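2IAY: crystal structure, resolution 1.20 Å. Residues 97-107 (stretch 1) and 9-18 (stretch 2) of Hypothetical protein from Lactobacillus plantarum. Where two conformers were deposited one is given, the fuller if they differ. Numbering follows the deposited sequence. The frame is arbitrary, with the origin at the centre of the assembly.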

# COMPACT_ATOMS: atom_id res chain seq x y z
N GLN A 97 4.45 -4.20 10.63
CA GLN A 97 4.07 -2.81 10.45
C GLN A 97 3.18 -2.66 9.22
O GLN A 97 2.19 -1.94 9.24
CB GLN A 97 5.33 -1.93 10.38
CG GLN A 97 5.04 -0.45 10.34
CD GLN A 97 6.27 0.39 10.32
OE1 GLN A 97 7.39 -0.13 10.33
NE2 GLN A 97 6.07 1.69 10.19
N LEU A 98 3.58 -3.29 8.13
CA LEU A 98 2.75 -3.27 6.91
C LEU A 98 1.35 -3.79 7.17
O LEU A 98 0.35 -3.21 6.78
CB LEU A 98 3.47 -4.06 5.82
CG LEU A 98 2.68 -4.20 4.50
CD1 LEU A 98 3.61 -3.99 3.24
CD2 LEU A 98 1.90 -5.46 4.41
N ARG A 99 1.28 -4.93 7.85
CA ARG A 99 -0.03 -5.49 8.15
C ARG A 99 -0.88 -4.60 9.04
O ARG A 99 -2.10 -4.51 8.88
CB ARG A 99 0.12 -6.87 8.78
CG ARG A 99 0.59 -7.98 7.83
CD ARG A 99 -0.36 -8.23 6.67
NE ARG A 99 0.00 -9.53 6.06
CZ ARG A 99 0.40 -9.76 4.81
NH1 ARG A 99 0.29 -8.83 3.89
NH2 ARG A 99 0.91 -10.94 4.50
N TYR A 100 -0.25 -3.92 9.99
CA TYR A 100 -0.93 -2.98 10.85
C TYR A 100 -1.55 -1.83 10.04
O TYR A 100 -2.68 -1.46 10.26
CB TYR A 100 0.09 -2.46 11.91
CG TYR A 100 -0.53 -1.56 12.95
CD1 TYR A 100 -0.70 -0.21 12.74
CD2 TYR A 100 -1.02 -2.10 14.13
CE1 TYR A 100 -1.33 0.60 13.72
CE2 TYR A 100 -1.60 -1.33 15.11
CZ TYR A 100 -1.76 -0.00 14.89
OH TYR A 100 -2.36 0.74 15.86
N ILE A 101 -0.76 -1.27 9.13
CA ILE A 101 -1.22 -0.20 8.29
C ILE A 101 -2.41 -0.67 7.45
O ILE A 101 -3.45 0.01 7.35
CB ILE A 101 -0.05 0.33 7.39
CG1 ILE A 101 1.02 1.02 8.24
CG2 ILE A 101 -0.60 1.28 6.31
CD1 ILE A 101 2.37 1.14 7.54
N LEU A 102 -2.24 -1.81 6.78
CA LEU A 102 -3.30 -2.30 5.91
C LEU A 102 -4.54 -2.77 6.64
O LEU A 102 -5.62 -2.72 6.10
CB LEU A 102 -2.76 -3.38 4.97
CG LEU A 102 -1.64 -2.94 4.03
CD1 LEU A 102 -1.22 -4.07 3.09
CD2 LEU A 102 -2.06 -1.72 3.23
N ALA A 103 -4.39 -3.18 7.90
CA ALA A 103 -5.55 -3.59 8.67
C ALA A 103 -6.51 -2.43 8.81
O ALA A 103 -7.70 -2.61 8.81
CB ALA A 103 -5.11 -4.06 10.08
N ASN A 104 -6.01 -1.21 8.94
CA ASN A 104 -6.87 -0.04 9.00
C ASN A 104 -7.66 0.15 7.68
O ASN A 104 -8.80 0.58 7.71
CB ASN A 104 -6.08 1.23 9.30
CG ASN A 104 -5.57 1.32 10.69
OD1 ASN A 104 -6.19 0.79 11.62
ND2 ASN A 104 -4.48 2.05 10.88
N PHE A 105 -7.00 -0.14 6.55
CA PHE A 105 -7.67 -0.05 5.27
C PHE A 105 -8.75 -1.12 5.12
O PHE A 105 -9.80 -0.85 4.54
CB PHE A 105 -6.65 -0.16 4.13
CG PHE A 105 -5.63 0.95 4.01
CD1 PHE A 105 -5.59 2.05 4.85
CD2 PHE A 105 -4.69 0.85 3.01
CE1 PHE A 105 -4.59 3.01 4.68
CE2 PHE A 105 -3.72 1.83 2.84
CZ PHE A 105 -3.65 2.89 3.71
N ILE A 106 -8.51 -2.30 5.70
CA ILE A 106 -9.53 -3.37 5.70
C ILE A 106 -10.73 -2.96 6.56
O ILE A 106 -11.87 -3.09 6.16
CB ILE A 106 -8.93 -4.68 6.19
CG1 ILE A 106 -7.94 -5.19 5.15
CG2 ILE A 106 -10.06 -5.70 6.40
CD1 ILE A 106 -7.13 -6.38 5.58
N GLU A 107 -10.47 -2.38 7.71
CA GLU A 107 -11.55 -1.96 8.63
C GLU A 107 -12.39 -0.79 8.15
O GLU A 107 -13.52 -0.62 8.58
CB GLU A 107 -10.93 -1.64 9.98
CG GLU A 107 -10.43 -2.93 10.69
CD GLU A 107 -11.41 -4.11 10.66
OE1 GLU A 107 -12.57 -3.94 11.08
OE2 GLU A 107 -11.02 -5.22 10.20
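Stretch 2 (9-18) KLDGDTKTYT

Residues 97-107 are helical throughout, continuing a helix that begins earlier in the chain, and their backbone is held by i to i+4 hydrogen bonds such as Leu102 N to Leu98 O (2.9 Å) and Ile106 N to Leu102 O (2.9 Å). Stretch 2 is mostly extended or turned and reaches a strand by Tyr17 and Thr18. Near its start, a type II beta turn runs from Leu10 to Asp13 and is closed by the hydrogen bond from Asp13 N to Leu10 O (2.9 Å). Gly12 occupies the turn with phi/psi of 83/-11°, where a CB would be jammed against the carbonyl O of Asp11. The two backbones stay well apart: the nearest CA pairs are Leu98 with Leu10 at 10.8 Å, Arg99 with Lys15 at 10.7 Å and Ile106 with Tyr17 at 9.3 Å. In this register the later residues of stretch 2 meet the later residues of the helix, and side chains make the contact across the gap, burying 332 Å² in total.

Arg99 has the largest share of that area on the helix. Its CA-to-CB bond points sideways, but with chi1 and chi2 both m and chi3 t the guanidinium comes nearer to stretch 2 and forms a two-pronged salt bridge with Asp13. NH2 of Arg99 donates to OD1 of Asp13 at 2.8 Å, and NH1 of Arg99 donates to OD2 of Asp13 at 2.9 Å; both bonds are nearly linear, as expected when a carboxylate lies at the guanidinium edge. Asp13 OD1 also accepts from its own stretch, through Lys15 N at 3.1 Å, so the same carboxylate that grips the arginine braces the chain just after the turn. The aliphatic part of Lys15 covers one face of the guanidinium, with Lys15 CD 3.8 Å from Arg99 CZ. A third, weak hydrogen bond runs from Arg99 NH1 to Tyr17 OH at 2.9 Å, its angle of 117° far from linear.

Tyr17 links this polar cluster to the apolar part of the contact. Leu102 CD1 lies over one face of its ring, 3.6 Å from Tyr17 CZ and 4.0 Å from the ring centroid, in a CH-pi arrangement. Ile106, one helical turn on, approaches the ring edge, with its CD1 4.2 Å from Tyr17 CE2. Leu98, one turn before Leu102, points toward stretch 2 and packs on Leu10, their CD1 atoms 3.7 Å apart.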

# COMPACT_ATOMS: atom_id res chain seq x y z
N LYS A 9 -0.93 -8.27 -5.46
CA LYS A 9 -0.20 -9.15 -4.57
C LYS A 9 1.20 -8.59 -4.44
O LYS A 9 1.91 -8.51 -5.43
CB LYS A 9 -0.14 -10.57 -5.13
CG LYS A 9 0.61 -11.50 -4.23
CD LYS A 9 0.69 -12.89 -4.82
CE LYS A 9 -0.66 -13.54 -4.69
N LEU A 10 1.58 -8.16 -3.24
CA LEU A 10 2.91 -7.66 -2.99
C LEU A 10 3.96 -8.72 -3.25
O LEU A 10 3.70 -9.92 -3.10
CB LEU A 10 3.06 -7.14 -1.56
CG LEU A 10 2.13 -5.97 -1.19
CD1 LEU A 10 2.19 -5.78 0.32
CD2 LEU A 10 2.53 -4.70 -1.94
N ASP A 11 5.15 -8.26 -3.67
CA ASP A 11 6.20 -9.20 -3.96
C ASP A 11 6.43 -10.10 -2.77
O ASP A 11 6.66 -9.66 -1.62
CB ASP A 11 7.52 -8.44 -4.30
CG ASP A 11 7.50 -7.76 -5.62
OD1 ASP A 11 6.60 -7.96 -6.44
OD2 ASP A 11 8.51 -7.09 -5.93
N GLY A 12 6.38 -11.41 -3.02
CA GLY A 12 6.61 -12.36 -1.98
C GLY A 12 5.45 -12.71 -1.08
O GLY A 12 5.53 -13.62 -0.27
N ASP A 13 4.38 -11.96 -1.16
CA ASP A 13 3.29 -12.16 -0.23
C ASP A 13 2.48 -13.41 -0.58
O ASP A 13 2.41 -13.81 -1.74
CB ASP A 13 2.43 -10.88 -0.24
CG ASP A 13 1.62 -10.67 1.04
OD1 ASP A 13 1.40 -11.63 1.84
OD2 ASP A 13 1.10 -9.52 1.23
N THR A 14 1.83 -13.97 0.42
CA THR A 14 0.85 -15.04 0.20
C THR A 14 -0.59 -14.52 0.09
O THR A 14 -1.49 -15.20 -0.36
CB THR A 14 0.95 -16.10 1.29
OG1 THR A 14 0.53 -15.53 2.52
CG2 THR A 14 2.39 -16.66 1.35
N LYS A 15 -0.82 -13.27 0.47
CA LYS A 15 -2.14 -12.65 0.42
C LYS A 15 -2.23 -11.75 -0.80
O LYS A 15 -1.25 -11.14 -1.16
CB LYS A 15 -2.35 -11.73 1.66
CG LYS A 15 -2.37 -12.50 2.92
CD LYS A 15 -2.75 -11.66 4.08
CE LYS A 15 -2.44 -12.52 5.29
NZ LYS A 15 -3.15 -12.22 6.50
N THR A 16 -3.42 -11.62 -1.34
CA THR A 16 -3.76 -10.66 -2.38
C THR A 16 -4.74 -9.65 -1.77
O THR A 16 -5.67 -10.05 -1.05
CB THR A 16 -4.36 -11.41 -3.61
OG1 THR A 16 -3.33 -12.18 -4.23
CG2 THR A 16 -4.87 -10.49 -4.66
N TYR A 17 -4.56 -8.37 -2.10
CA TYR A 17 -5.46 -7.33 -1.64
C TYR A 17 -6.30 -6.88 -2.81
O TYR A 17 -5.81 -6.74 -3.93
CB TYR A 17 -4.67 -6.15 -1.04
CG TYR A 17 -4.05 -6.51 0.26
CD1 TYR A 17 -2.78 -7.06 0.32
CD2 TYR A 17 -4.74 -6.34 1.45
CE1 TYR A 17 -2.21 -7.42 1.52
CE2 TYR A 17 -4.16 -6.69 2.64
CZ TYR A 17 -2.91 -7.26 2.66
OH TYR A 17 -2.33 -7.64 3.84
N THR A 18 -7.59 -6.65 -2.54
CA THR A 18 -8.55 -6.18 -3.51
C THR A 18 -9.08 -4.83 -3.13
O THR A 18 -9.42 -4.58 -1.98
CB THR A 18 -9.70 -7.18 -3.56
OG1 THR A 18 -9.19 -8.45 -3.97
CG2 THR A 18 -10.80 -6.78 -4.55